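Local coordinates for endo-polygalacturonase (PDB 1BHE), which hydrolyses the alpha-1,4-linked galacturonate backbone of pectin within the chain, as a secreted enzyme that takes part in the maceration and soft-rotting of plant tissue, at residues A[71-76]-A[100-105]; A[117-122]-A[167-172]; A[150-155]-A[173-178]. All coordinates share one frame; numbering follows the deposited sequence.

How the contacts relate
Contacts 2 and 3 each join two neighbouring parallel strands on successive turns of a beta-helix, whereas contact 1 spans its interior from one wall to another with no hydrogen bond. Contacts 1 and 3 are buried; contact 2 is partly so, with apolar Ile119 and Leu169 on its inner face and Thr118, Ser168, Asp120 and Ile170, mostly polar, on its outer one. Strands 72-75 and 118-120 are neighbours, which ties contact 1 to contact 2; strands 103-106 and 154-157 tie it likewise to contact 3. Residues 167-172 run directly into 173-178, so contacts 2 and 3 share a turn of the chain, and contact 3 comes nearest to the annotated active-site residues.

Contact 1 of 3, residues A[71-76]-A[100-105]; sequences VTLRAV and DAFITA
Ala75 lies over the ring of Phe102, its CB 3.7 Å from the ring centroid and only 6° off the normal, a CH-pi contact with the methyl centred on the face. The CG of Phe102 stands anti to the backbone N (chi1 -171°), on the side of residues 73-75. The far corner of the ring is the tight part: CZ meets Ala75 N at 3.5 Å and Leu73 CG at 3.7 Å, while Leu73 O lies at the ring edge, in plane. The setting is the interior of the right-handed parallel beta-helix of family 28 glycosyl hydrolases, where side chains from different walls of the coil fill the core; Phe102 and Ile103 also touch Ile119 of the next turn. Packing slackens beyond the ring. Leu73 CD2 and Ile103 CD1 meet at 4.0 Å, and Ile103 gives little surface to the contact. Arg74, partly exposed, points from CA to the other side of its strand, away from Phe102, and turns to the outer side toward Asp120 and Gln122, with its aliphatic part packed on Gln122.

Contact 2 of 3, residues A[117-122]-A[167-172]; sequences GTIDGQ and VSLINS
Ile119 and Leu169 sit beside each other on the inner face of two parallel strands, their side chains pointing the same way, with Ile119 CD1 3.8 Å from Leu169 CD2. Ile119 has the most surface buried by the contact, and its backbone is gripped as well: its N donates to Ser168 O at 2.9 Å and its O accepts from Ile170 N. Two further bonds, Ser168 N to Gly117 O and Gly121 N to Ile170 O, complete the parallel pairing, the strand axes running 4.7 Å apart at an angle of 13°. Such in-register stacking from one turn to the next builds the walls of the beta-helix. Ile170, next in buried area, takes the other face. Its CG1 lies between the backbone N and the carbonyl carbon (chi1 68°) and rests 3.7 Å from Asp120 CB; its CD1 meets Thr118 CG2 at 3.8 Å, the two side chains crossing at about a right angle. Asn171 follows beyond the strand. Its ND2 makes a weak hydrogen bond of 3.5 Å to Asp120 OD1, with carboxylate and amide planes 65° apart, and a water donates to OD1 and accepts a weak bond from ND2. Gln122 N approaches OD1 from above the carboxylate plane at 2.9 Å, closing an Asx turn. Since OD2 is engaged by Arg74 in a salt bridge, both oxygens of Asp120 have partners; this would probably stabilise its negative charge and helps fix the turn that ends strand 118-120.

Contact 3 of 3, residues A[150-155]-A[173-178]; sequences TPRLIQ and PNFHVV
Arg152 reaches across residues 173-178 between Asn174, Phe175 and Val178. Its CB lies 3.5 Å from Phe175 O, and CG is the same distance from Asn174 OD1. CD, anti to CA (chi2 173°), comes within 3.8 Å of Val178 CG2. NE, carried on in the same extended line (chi3 173°), lies near both Asn174 OD1 and that methyl, and CZ is near the methyl too. The methyl lies over one face of the guanidinium, offset toward its rim, while Asn174 OD1 is at the edge, near the plane. At the tip the branches part: NH1 donates to Gln155 OE1 at 2.8 Å, almost in the guanidinium plane, whereas NH2 comes 3.8 Å from Phe175 CD2 and donates to a water that in turn donates to Asn174 OD1. The guanidinium and phenyl planes are only 14° apart, with the side chains alongside each other. Asn174 works in both directions: OD1 accepts from Phe175 N on a lone pair at 2.6 Å, and ND2 donates to Thr150 OG1 at 3.0 Å. A second water links Thr150 OG1 to Pro173 O. Beyond this polar end Leu153 N, Ile154 N and Val178 N bond to backbone oxygens opposite, as strands 154-157 and 177-180 become parallel neighbours in the beta-helix wall. Phe175 lies about 6 Å, side chain to side chain, from Asp223, the predicted proton donor. Arg152 and Asn174 probably help to hold the loop carrying Phe175 through hydrogen bonds, a bridging water and side-by-side packing, and the guanidinium charge is probably shared with Gln155 OE1 and the water at NH2.

Contact 1 of 3, residues A[71-76]-A[100-105]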
ATOM      1  N   VAL A  71      10.889  20.151  -1.354  1.00  8.43           N
ATOM      2  CA  VAL A  71       9.855  20.622  -0.443  1.00  7.88           C
ATOM      3  C   VAL A  71       9.228  19.391   0.218  1.00  7.64           C
ATOM      4  O   VAL A  71       9.155  18.332  -0.409  1.00  6.97           O
ATOM      5  CB  VAL A  71       8.785  21.458  -1.164  1.00  7.71           C
ATOM      6  CG1 VAL A  71       7.573  21.770  -0.300  1.00  7.62           C
ATOM      7  CG2 VAL A  71       9.392  22.775  -1.653  1.00  8.10           C
ATOM      8  N   THR A  72       8.818  19.556   1.466  1.00  6.81           N
ATOM      9  CA  THR A  72       8.200  18.464   2.206  1.00  7.28           C
ATOM     10  C   THR A  72       6.840  18.891   2.751  1.00  7.10           C
ATOM     11  O   THR A  72       6.721  19.972   3.334  1.00  7.56           O
ATOM     12  CB  THR A  72       9.096  18.034   3.386  1.00  7.70           C
ATOM     13  OG1 THR A  72      10.393  17.656   2.891  1.00  8.14           O
ATOM     14  CG2 THR A  72       8.504  16.853   4.137  1.00  7.59           C
ATOM     15  N   LEU A  73       5.826  18.063   2.546  1.00  6.56           N
ATOM     16  CA  LEU A  73       4.518  18.272   3.186  1.00  5.85           C
ATOM     17  C   LEU A  73       4.565  17.296   4.367  1.00  5.47           C
ATOM     18  O   LEU A  73       4.585  16.079   4.151  1.00  4.54           O
ATOM     19  CB  LEU A  73       3.381  17.989   2.225  1.00  6.76           C
ATOM     20  CG  LEU A  73       1.964  17.922   2.805  1.00  7.00           C
ATOM     21  CD1 LEU A  73       1.556  19.261   3.409  1.00  7.07           C
ATOM     22  CD2 LEU A  73       0.957  17.510   1.740  1.00  6.76           C
ATOM     23  N   ARG A  74       4.658  17.814   5.576  1.00  6.27           N
ATOM     24  CA  ARG A  74       4.817  17.001   6.774  1.00  7.35           C
ATOM     25  C   ARG A  74       3.629  16.993   7.715  1.00  7.43           C
ATOM     26  O   ARG A  74       3.104  18.041   8.093  1.00  6.81           O
ATOM     27  CB  ARG A  74       6.057  17.533   7.517  1.00  9.03           C
ATOM     28  CG  ARG A  74       6.509  16.733   8.731  1.00  9.84           C
ATOM     29  CD  ARG A  74       7.771  17.355   9.339  1.00 11.33           C
ATOM     30  NE  ARG A  74       8.921  17.115   8.473  1.00 12.44           N
ATOM     31  CZ  ARG A  74      10.024  17.857   8.420  1.00 13.52           C
ATOM     32  NH1 ARG A  74      10.182  18.923   9.186  1.00 14.03           N
ATOM     33  NH2 ARG A  74      10.983  17.523   7.570  1.00 14.75           N
ATOM     34  N   ALA A  75       3.220  15.784   8.107  1.00  7.49           N
ATOM     35  CA  ALA A  75       2.095  15.609   9.020  1.00  8.39           C
ATOM     36  C   ALA A  75       2.481  16.008  10.441  1.00  8.69           C
ATOM     37  O   ALA A  75       3.504  15.540  10.960  1.00  8.85           O
ATOM     38  CB  ALA A  75       1.607  14.162   8.978  1.00  8.18           C
ATOM     39  N   VAL A  76       1.682  16.872  11.063  1.00  9.24           N
ATOM     40  CA  VAL A  76       2.009  17.307  12.421  1.00 10.05           C
ATOM     41  C   VAL A  76       2.049  16.113  13.358  1.00 10.04           C
ATOM     42  O   VAL A  76       1.268  15.163  13.229  1.00  9.40           O
ATOM     43  CB  VAL A  76       1.054  18.388  12.951  1.00 11.13           C
ATOM     44  CG1 VAL A  76       1.183  19.646  12.100  1.00 11.89           C
ATOM     45  CG2 VAL A  76      -0.394  17.919  12.969  1.00 11.15           C
ATOM     46  N   ASP A 100      -8.140  10.241  11.243  1.00 11.58           N
ATOM     47  CA  ASP A 100      -8.342  10.576   9.831  1.00 10.82           C
ATOM     48  C   ASP A 100      -6.984  10.390   9.144  1.00 10.05           C
ATOM     49  O   ASP A 100      -5.956  10.435   9.831  1.00  9.44           O
ATOM     50  CB  ASP A 100      -8.819  12.008   9.634  1.00 11.13           C
ATOM     51  CG  ASP A 100     -10.247  12.242  10.096  1.00 11.96           C
ATOM     52  OD1 ASP A 100     -11.070  11.314  10.009  1.00 11.34           O
ATOM     53  OD2 ASP A 100     -10.535  13.363  10.559  1.00 11.91           O
ATOM     54  N   ALA A 101      -6.964  10.247   7.823  1.00  8.24           N
ATOM     55  CA  ALA A 101      -5.690  10.126   7.118  1.00  7.51           C
ATOM     56  C   ALA A 101      -5.098  11.520   6.927  1.00  7.27           C
ATOM     57  O   ALA A 101      -5.794  12.513   7.168  1.00  7.93           O
ATOM     58  CB  ALA A 101      -5.872   9.444   5.768  1.00  7.06           C
ATOM     59  N   PHE A 102      -3.852  11.590   6.486  1.00  6.68           N
ATOM     60  CA  PHE A 102      -3.237  12.894   6.230  1.00  6.17           C
ATOM     61  C   PHE A 102      -3.890  13.556   5.026  1.00  5.75           C
ATOM     62  O   PHE A 102      -4.291  14.724   5.076  1.00  6.09           O
ATOM     63  CB  PHE A 102      -1.733  12.745   6.041  1.00  6.46           C
ATOM     64  CG  PHE A 102      -0.941  14.018   5.977  1.00  6.06           C
ATOM     65  CD1 PHE A 102      -1.414  15.209   6.499  1.00  6.38           C
ATOM     66  CD2 PHE A 102       0.322  13.997   5.394  1.00  6.22           C
ATOM     67  CE1 PHE A 102      -0.661  16.369   6.430  1.00  6.36           C
ATOM     68  CE2 PHE A 102       1.082  15.152   5.329  1.00  5.98           C
ATOM     69  CZ  PHE A 102       0.585  16.331   5.843  1.00  5.96           C
ATOM     70  N   ILE A 103      -3.992  12.829   3.919  1.00  5.18           N
ATOM     71  CA  ILE A 103      -4.627  13.336   2.705  1.00  4.21           C
ATOM     72  C   ILE A 103      -5.756  12.374   2.315  1.00  4.79           C
ATOM     73  O   ILE A 103      -5.477  11.182   2.149  1.00  5.03           O
ATOM     74  CB  ILE A 103      -3.660  13.490   1.531  1.00  4.98           C
ATOM     75  CG1 ILE A 103      -2.515  14.472   1.863  1.00  5.12           C
ATOM     76  CG2 ILE A 103      -4.391  13.971   0.277  1.00  4.53           C
ATOM     77  CD1 ILE A 103      -1.377  14.334   0.857  1.00  6.43           C
ATOM     78  N   THR A 104      -6.980  12.879   2.250  1.00  4.41           N
ATOM     79  CA  THR A 104      -8.118  12.021   1.910  1.00  4.47           C
ATOM     80  C   THR A 104      -8.835  12.525   0.661  1.00  4.56           C
ATOM     81  O   THR A 104      -9.139  13.707   0.527  1.00  4.63           O
ATOM     82  CB  THR A 104      -9.132  11.957   3.071  1.00  4.97           C
ATOM     83  OG1 THR A 104      -8.478  11.628   4.302  1.00  4.84           O
ATOM     84  CG2 THR A 104     -10.188  10.887   2.801  1.00  4.84           C
ATOM     85  N   ALA A 105      -9.109  11.621  -0.277  1.00  3.85           N
ATOM     86  CA  ALA A 105      -9.799  11.931  -1.519  1.00  3.66           C
ATOM     87  C   ALA A 105     -11.061  11.062  -1.576  1.00  4.45           C
ATOM     88  O   ALA A 105     -10.951   9.841  -1.695  1.00  4.70           O
ATOM     89  CB  ALA A 105      -8.887  11.626  -2.705  1.00  2.53           C
TER

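Contact 2 of 3, residues A[117-122]-A[167-172]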
ATOM      1  N   GLY A 117       8.580  16.384  -4.758  1.00  8.68           N
ATOM      2  CA  GLY A 117       8.696  16.647  -3.335  1.00  8.18           C
ATOM      3  C   GLY A 117       8.351  15.384  -2.541  1.00  8.00           C
ATOM      4  O   GLY A 117       8.147  14.297  -3.075  1.00  7.44           O
ATOM      5  N   THR A 118       8.315  15.548  -1.228  1.00  7.81           N
ATOM      6  CA  THR A 118       8.070  14.492  -0.268  1.00  8.06           C
ATOM      7  C   THR A 118       6.875  14.735   0.643  1.00  7.84           C
ATOM      8  O   THR A 118       6.580  15.860   1.034  1.00  7.70           O
ATOM      9  CB  THR A 118       9.331  14.411   0.644  1.00  8.08           C
ATOM     10  OG1 THR A 118      10.468  14.104  -0.177  1.00  7.37           O
ATOM     11  CG2 THR A 118       9.201  13.360   1.729  1.00  8.50           C
ATOM     12  N   ILE A 119       6.208  13.645   1.007  1.00  7.16           N
ATOM     13  CA  ILE A 119       5.146  13.647   2.005  1.00  6.86           C
ATOM     14  C   ILE A 119       5.716  12.820   3.172  1.00  6.80           C
ATOM     15  O   ILE A 119       6.087  11.660   2.976  1.00  6.30           O
ATOM     16  CB  ILE A 119       3.822  13.054   1.522  1.00  7.20           C
ATOM     17  CG1 ILE A 119       3.289  13.881   0.347  1.00  6.79           C
ATOM     18  CG2 ILE A 119       2.810  13.018   2.669  1.00  7.39           C
ATOM     19  CD1 ILE A 119       2.060  13.321  -0.338  1.00  6.58           C
ATOM     20  N   ASP A 120       5.879  13.450   4.323  1.00  6.38           N
ATOM     21  CA  ASP A 120       6.470  12.817   5.495  1.00  7.20           C
ATOM     22  C   ASP A 120       5.454  12.670   6.623  1.00  6.64           C
ATOM     23  O   ASP A 120       4.930  13.665   7.127  1.00  5.28           O
ATOM     24  CB  ASP A 120       7.652  13.671   5.966  1.00  7.80           C
ATOM     25  CG  ASP A 120       8.334  13.223   7.235  1.00  8.53           C
ATOM     26  OD1 ASP A 120       8.079  12.121   7.754  1.00  7.08           O
ATOM     27  OD2 ASP A 120       9.172  14.016   7.733  1.00  8.96           O
ATOM     28  N   GLY A 121       5.212  11.425   7.032  1.00  6.84           N
ATOM     29  CA  GLY A 121       4.240  11.151   8.078  1.00  7.25           C
ATOM     30  C   GLY A 121       4.751  11.306   9.498  1.00  7.07           C
ATOM     31  O   GLY A 121       3.964  11.255  10.452  1.00  7.56           O
ATOM     32  N   GLN A 122       6.058  11.414   9.702  1.00  7.57           N
ATOM     33  CA  GLN A 122       6.633  11.506  11.042  1.00  8.43           C
ATOM     34  C   GLN A 122       6.173  10.347  11.920  1.00  9.16           C
ATOM     35  O   GLN A 122       5.829  10.530  13.091  1.00  8.94           O
ATOM     36  CB  GLN A 122       6.242  12.823  11.718  1.00  9.43           C
ATOM     37  CG  GLN A 122       6.678  14.093  11.018  1.00  9.91           C
ATOM     38  CD  GLN A 122       6.949  15.221  11.997  1.00 10.23           C
ATOM     39  OE1 GLN A 122       8.080  15.365  12.463  1.00 10.03           O
ATOM     40  NE2 GLN A 122       5.927  15.997  12.344  1.00  9.79           N
ATOM     41  N   VAL A 167       6.769  11.023  -6.853  1.00  7.86           N
ATOM     42  CA  VAL A 167       6.745  11.587  -5.505  1.00  7.07           C
ATOM     43  C   VAL A 167       7.284  10.632  -4.461  1.00  6.98           C
ATOM     44  O   VAL A 167       7.255   9.412  -4.650  1.00  7.10           O
ATOM     45  CB  VAL A 167       5.265  11.967  -5.227  1.00  7.46           C
ATOM     46  CG1 VAL A 167       4.379  10.720  -5.237  1.00  6.54           C
ATOM     47  CG2 VAL A 167       5.098  12.728  -3.928  1.00  6.79           C
ATOM     48  N   SER A 168       7.792  11.150  -3.342  1.00  7.14           N
ATOM     49  CA  SER A 168       8.315  10.308  -2.275  1.00  7.05           C
ATOM     50  C   SER A 168       7.384  10.361  -1.058  1.00  7.03           C
ATOM     51  O   SER A 168       6.908  11.418  -0.667  1.00  6.56           O
ATOM     52  CB  SER A 168       9.726  10.693  -1.821  1.00  7.51           C
ATOM     53  OG  SER A 168      10.663  10.568  -2.885  1.00  7.51           O
ATOM     54  N   LEU A 169       7.113   9.199  -0.489  1.00  6.67           N
ATOM     55  CA  LEU A 169       6.270   9.053   0.696  1.00  6.67           C
ATOM     56  C   LEU A 169       7.104   8.367   1.771  1.00  6.35           C
ATOM     57  O   LEU A 169       7.570   7.249   1.547  1.00  6.86           O
ATOM     58  CB  LEU A 169       5.030   8.201   0.412  1.00  6.65           C
ATOM     59  CG  LEU A 169       4.235   8.520  -0.854  1.00  6.83           C
ATOM     60  CD1 LEU A 169       3.062   7.564  -1.007  1.00  7.60           C
ATOM     61  CD2 LEU A 169       3.753   9.965  -0.854  1.00  6.71           C
ATOM     62  N   ILE A 170       7.383   9.056   2.874  1.00  6.51           N
ATOM     63  CA  ILE A 170       8.228   8.532   3.920  1.00  6.22           C
ATOM     64  C   ILE A 170       7.601   8.543   5.310  1.00  6.70           C
ATOM     65  O   ILE A 170       6.752   9.352   5.664  1.00  6.42           O
ATOM     66  CB  ILE A 170       9.581   9.280   4.031  1.00  6.89           C
ATOM     67  CG1 ILE A 170       9.383  10.716   4.523  1.00  6.95           C
ATOM     68  CG2 ILE A 170      10.344   9.262   2.711  1.00  7.40           C
ATOM     69  CD1 ILE A 170      10.692  11.464   4.727  1.00  7.88           C
ATOM     70  N   ASN A 171       8.094   7.618   6.128  1.00  7.00           N
ATOM     71  CA  ASN A 171       7.734   7.496   7.531  1.00  8.40           C
ATOM     72  C   ASN A 171       6.239   7.563   7.808  1.00  7.63           C
ATOM     73  O   ASN A 171       5.780   8.321   8.667  1.00  7.04           O
ATOM     74  CB  ASN A 171       8.477   8.594   8.318  1.00  9.36           C
ATOM     75  CG  ASN A 171       9.977   8.566   8.061  1.00 11.18           C
ATOM     76  OD1 ASN A 171      10.562   7.488   7.978  1.00 11.26           O
ATOM     77  ND2 ASN A 171      10.581   9.743   7.929  1.00 11.47           N
ATOM     78  N   SER A 172       5.458   6.719   7.136  1.00  7.22           N
ATOM     79  CA  SER A 172       4.010   6.717   7.348  1.00  6.62           C
ATOM     80  C   SER A 172       3.653   6.082   8.679  1.00  6.44           C
ATOM     81  O   SER A 172       4.131   5.003   9.036  1.00  7.55           O
ATOM     82  CB  SER A 172       3.329   5.964   6.193  1.00  5.62           C
ATOM     83  OG  SER A 172       1.929   5.989   6.360  1.00  5.20           O
TER
HETATM   84  O   HOH W   1       9.649  11.614   9.960  1.00 29.34           O

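Contact 3 of 3, residues A[150-155]-A[173-178]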
ATOM      1  N   THR A 150      -3.772   5.103  14.364  1.00  9.79           N
ATOM      2  CA  THR A 150      -2.742   5.958  13.788  1.00  9.30           C
ATOM      3  C   THR A 150      -3.171   6.347  12.364  1.00  9.07           C
ATOM      4  O   THR A 150      -3.808   5.555  11.674  1.00  8.74           O
ATOM      5  CB  THR A 150      -1.367   5.281  13.683  1.00  9.16           C
ATOM      6  OG1 THR A 150      -1.488   4.121  12.839  1.00  8.05           O
ATOM      7  CG2 THR A 150      -0.762   4.834  15.010  1.00  9.16           C
ATOM      8  N   PRO A 151      -2.807   7.534  11.902  1.00  8.77           N
ATOM      9  CA  PRO A 151      -3.173   8.009  10.584  1.00  7.89           C
ATOM     10  C   PRO A 151      -2.474   7.368   9.399  1.00  6.98           C
ATOM     11  O   PRO A 151      -1.251   7.198   9.359  1.00  6.69           O
ATOM     12  CB  PRO A 151      -2.835   9.498  10.611  1.00  8.62           C
ATOM     13  CG  PRO A 151      -2.122   9.791  11.868  1.00  8.81           C
ATOM     14  CD  PRO A 151      -2.043   8.538  12.683  1.00  8.34           C
ATOM     15  N   ARG A 152      -3.247   7.018   8.372  1.00  6.41           N
ATOM     16  CA  ARG A 152      -2.713   6.633   7.071  1.00  5.62           C
ATOM     17  C   ARG A 152      -2.247   7.882   6.327  1.00  6.04           C
ATOM     18  O   ARG A 152      -2.779   8.966   6.606  1.00  6.11           O
ATOM     19  CB  ARG A 152      -3.782   5.929   6.226  1.00  5.82           C
ATOM     20  CG  ARG A 152      -4.101   4.534   6.767  1.00  6.89           C
ATOM     21  CD  ARG A 152      -5.288   3.928   6.025  1.00  7.79           C
ATOM     22  NE  ARG A 152      -5.497   2.531   6.421  1.00  8.94           N
ATOM     23  CZ  ARG A 152      -6.582   1.825   6.116  1.00  9.33           C
ATOM     24  NH1 ARG A 152      -7.569   2.362   5.413  1.00  9.26           N
ATOM     25  NH2 ARG A 152      -6.670   0.566   6.534  1.00  9.42           N
ATOM     26  N   LEU A 153      -1.282   7.761   5.422  1.00  5.68           N
ATOM     27  CA  LEU A 153      -0.806   8.934   4.695  1.00  5.67           C
ATOM     28  C   LEU A 153      -1.807   9.388   3.633  1.00  4.40           C
ATOM     29  O   LEU A 153      -2.210  10.548   3.579  1.00  4.14           O
ATOM     30  CB  LEU A 153       0.518   8.680   3.995  1.00  6.44           C
ATOM     31  CG  LEU A 153       1.850   8.962   4.653  1.00  8.38           C
ATOM     32  CD1 LEU A 153       2.930   9.017   3.566  1.00  8.85           C
ATOM     33  CD2 LEU A 153       1.896  10.229   5.494  1.00  7.18           C
ATOM     34  N   ILE A 154      -2.177   8.469   2.743  1.00  4.09           N
ATOM     35  CA  ILE A 154      -3.084   8.812   1.642  1.00  4.09           C
ATOM     36  C   ILE A 154      -4.233   7.807   1.640  1.00  3.10           C
ATOM     37  O   ILE A 154      -3.966   6.614   1.531  1.00  4.23           O
ATOM     38  CB  ILE A 154      -2.354   8.793   0.289  1.00  4.23           C
ATOM     39  CG1 ILE A 154      -1.357   9.960   0.162  1.00  5.12           C
ATOM     40  CG2 ILE A 154      -3.313   8.838  -0.895  1.00  4.10           C
ATOM     41  CD1 ILE A 154      -0.329   9.720  -0.933  1.00  4.69           C
ATOM     42  N   GLN A 155      -5.454   8.290   1.764  1.00  4.44           N
ATOM     43  CA  GLN A 155      -6.642   7.433   1.766  1.00  4.77           C
ATOM     44  C   GLN A 155      -7.569   7.868   0.639  1.00  4.32           C
ATOM     45  O   GLN A 155      -8.010   9.014   0.590  1.00  4.35           O
ATOM     46  CB  GLN A 155      -7.347   7.556   3.120  1.00  5.38           C
ATOM     47  CG  GLN A 155      -8.673   6.820   3.201  1.00  7.94           C
ATOM     48  CD  GLN A 155      -8.525   5.322   3.371  1.00  8.65           C
ATOM     49  OE1 GLN A 155      -7.670   4.820   4.096  1.00  8.92           O
ATOM     50  NE2 GLN A 155      -9.392   4.579   2.680  1.00  9.17           N
ATOM     51  N   PRO A 173       2.779   6.730   9.443  1.00  6.41           N
ATOM     52  CA  PRO A 173       2.315   6.216  10.722  1.00  7.51           C
ATOM     53  C   PRO A 173       1.554   4.904  10.556  1.00  8.39           C
ATOM     54  O   PRO A 173       1.661   4.010  11.392  1.00  9.87           O
ATOM     55  CB  PRO A 173       1.426   7.313  11.290  1.00  6.96           C
ATOM     56  CG  PRO A 173       1.792   8.541  10.517  1.00  5.90           C
ATOM     57  CD  PRO A 173       2.135   8.026   9.135  1.00  6.38           C
ATOM     58  N   ASN A 174       0.793   4.777   9.480  1.00  7.85           N
ATOM     59  CA  ASN A 174       0.010   3.578   9.175  1.00  7.19           C
ATOM     60  C   ASN A 174       0.246   3.230   7.705  1.00  6.83           C
ATOM     61  O   ASN A 174       1.366   3.471   7.231  1.00  6.50           O
ATOM     62  CB  ASN A 174      -1.444   3.855   9.504  1.00  8.35           C
ATOM     63  CG  ASN A 174      -2.408   2.709   9.624  1.00  9.39           C
ATOM     64  OD1 ASN A 174      -2.646   1.960   8.679  1.00  9.17           O
ATOM     65  ND2 ASN A 174      -3.027   2.568  10.801  1.00  9.54           N
ATOM     66  N   PHE A 175      -0.715   2.643   7.006  1.00  5.45           N
ATOM     67  CA  PHE A 175      -0.500   2.336   5.587  1.00  5.68           C
ATOM     68  C   PHE A 175      -0.175   3.620   4.826  1.00  5.69           C
ATOM     69  O   PHE A 175      -0.702   4.673   5.175  1.00  5.91           O
ATOM     70  CB  PHE A 175      -1.733   1.647   5.005  1.00  6.08           C
ATOM     71  CG  PHE A 175      -2.097   0.318   5.612  1.00  7.13           C
ATOM     72  CD1 PHE A 175      -1.347  -0.283   6.607  1.00  6.88           C
ATOM     73  CD2 PHE A 175      -3.227  -0.346   5.145  1.00  7.03           C
ATOM     74  CE1 PHE A 175      -1.713  -1.503   7.142  1.00  7.79           C
ATOM     75  CE2 PHE A 175      -3.591  -1.572   5.670  1.00  8.16           C
ATOM     76  CZ  PHE A 175      -2.838  -2.154   6.671  1.00  7.73           C
ATOM     77  N   HIS A 176       0.671   3.534   3.801  1.00  5.65           N
ATOM     78  CA  HIS A 176       1.044   4.713   3.031  1.00  5.61           C
ATOM     79  C   HIS A 176      -0.061   5.148   2.074  1.00  4.84           C
ATOM     80  O   HIS A 176      -0.453   6.316   2.051  1.00  4.41           O
ATOM     81  CB  HIS A 176       2.326   4.472   2.222  1.00  5.62           C
ATOM     82  CG  HIS A 176       3.566   4.306   3.048  1.00  5.57           C
ATOM     83  ND1 HIS A 176       3.814   3.187   3.807  1.00  5.90           N
ATOM     84  CD2 HIS A 176       4.634   5.125   3.211  1.00  6.19           C
ATOM     85  CE1 HIS A 176       4.986   3.320   4.416  1.00  6.84           C
ATOM     86  NE2 HIS A 176       5.508   4.485   4.077  1.00  6.49           N
ATOM     87  N   VAL A 177      -0.488   4.228   1.207  1.00  4.25           N
ATOM     88  CA  VAL A 177      -1.499   4.519   0.195  1.00  4.93           C
ATOM     89  C   VAL A 177      -2.568   3.428   0.166  1.00  5.13           C
ATOM     90  O   VAL A 177      -2.274   2.234   0.061  1.00  4.52           O
ATOM     91  CB  VAL A 177      -0.924   4.621  -1.234  1.00  5.48           C
ATOM     92  CG1 VAL A 177      -2.012   5.044  -2.226  1.00  5.79           C
ATOM     93  CG2 VAL A 177       0.249   5.578  -1.363  1.00  6.14           C
ATOM     94  N   VAL A 178      -3.829   3.841   0.247  1.00  4.99           N
ATOM     95  CA  VAL A 178      -4.971   2.939   0.200  1.00  5.46           C
ATOM     96  C   VAL A 178      -5.937   3.442  -0.878  1.00  5.23           C
ATOM     97  O   VAL A 178      -6.278   4.621  -0.892  1.00  5.51           O
ATOM     98  CB  VAL A 178      -5.727   2.846   1.541  1.00  6.13           C
ATOM     99  CG1 VAL A 178      -7.026   2.054   1.387  1.00  6.10           C
ATOM    100  CG2 VAL A 178      -4.869   2.216   2.635  1.00  5.11           C
TER
HETATM  101  O   HOH W   2       0.348   2.046  12.892  1.00 17.42           O
HETATM  102  O   HOH W   3      -4.760   0.300   8.808  1.00 13.99           O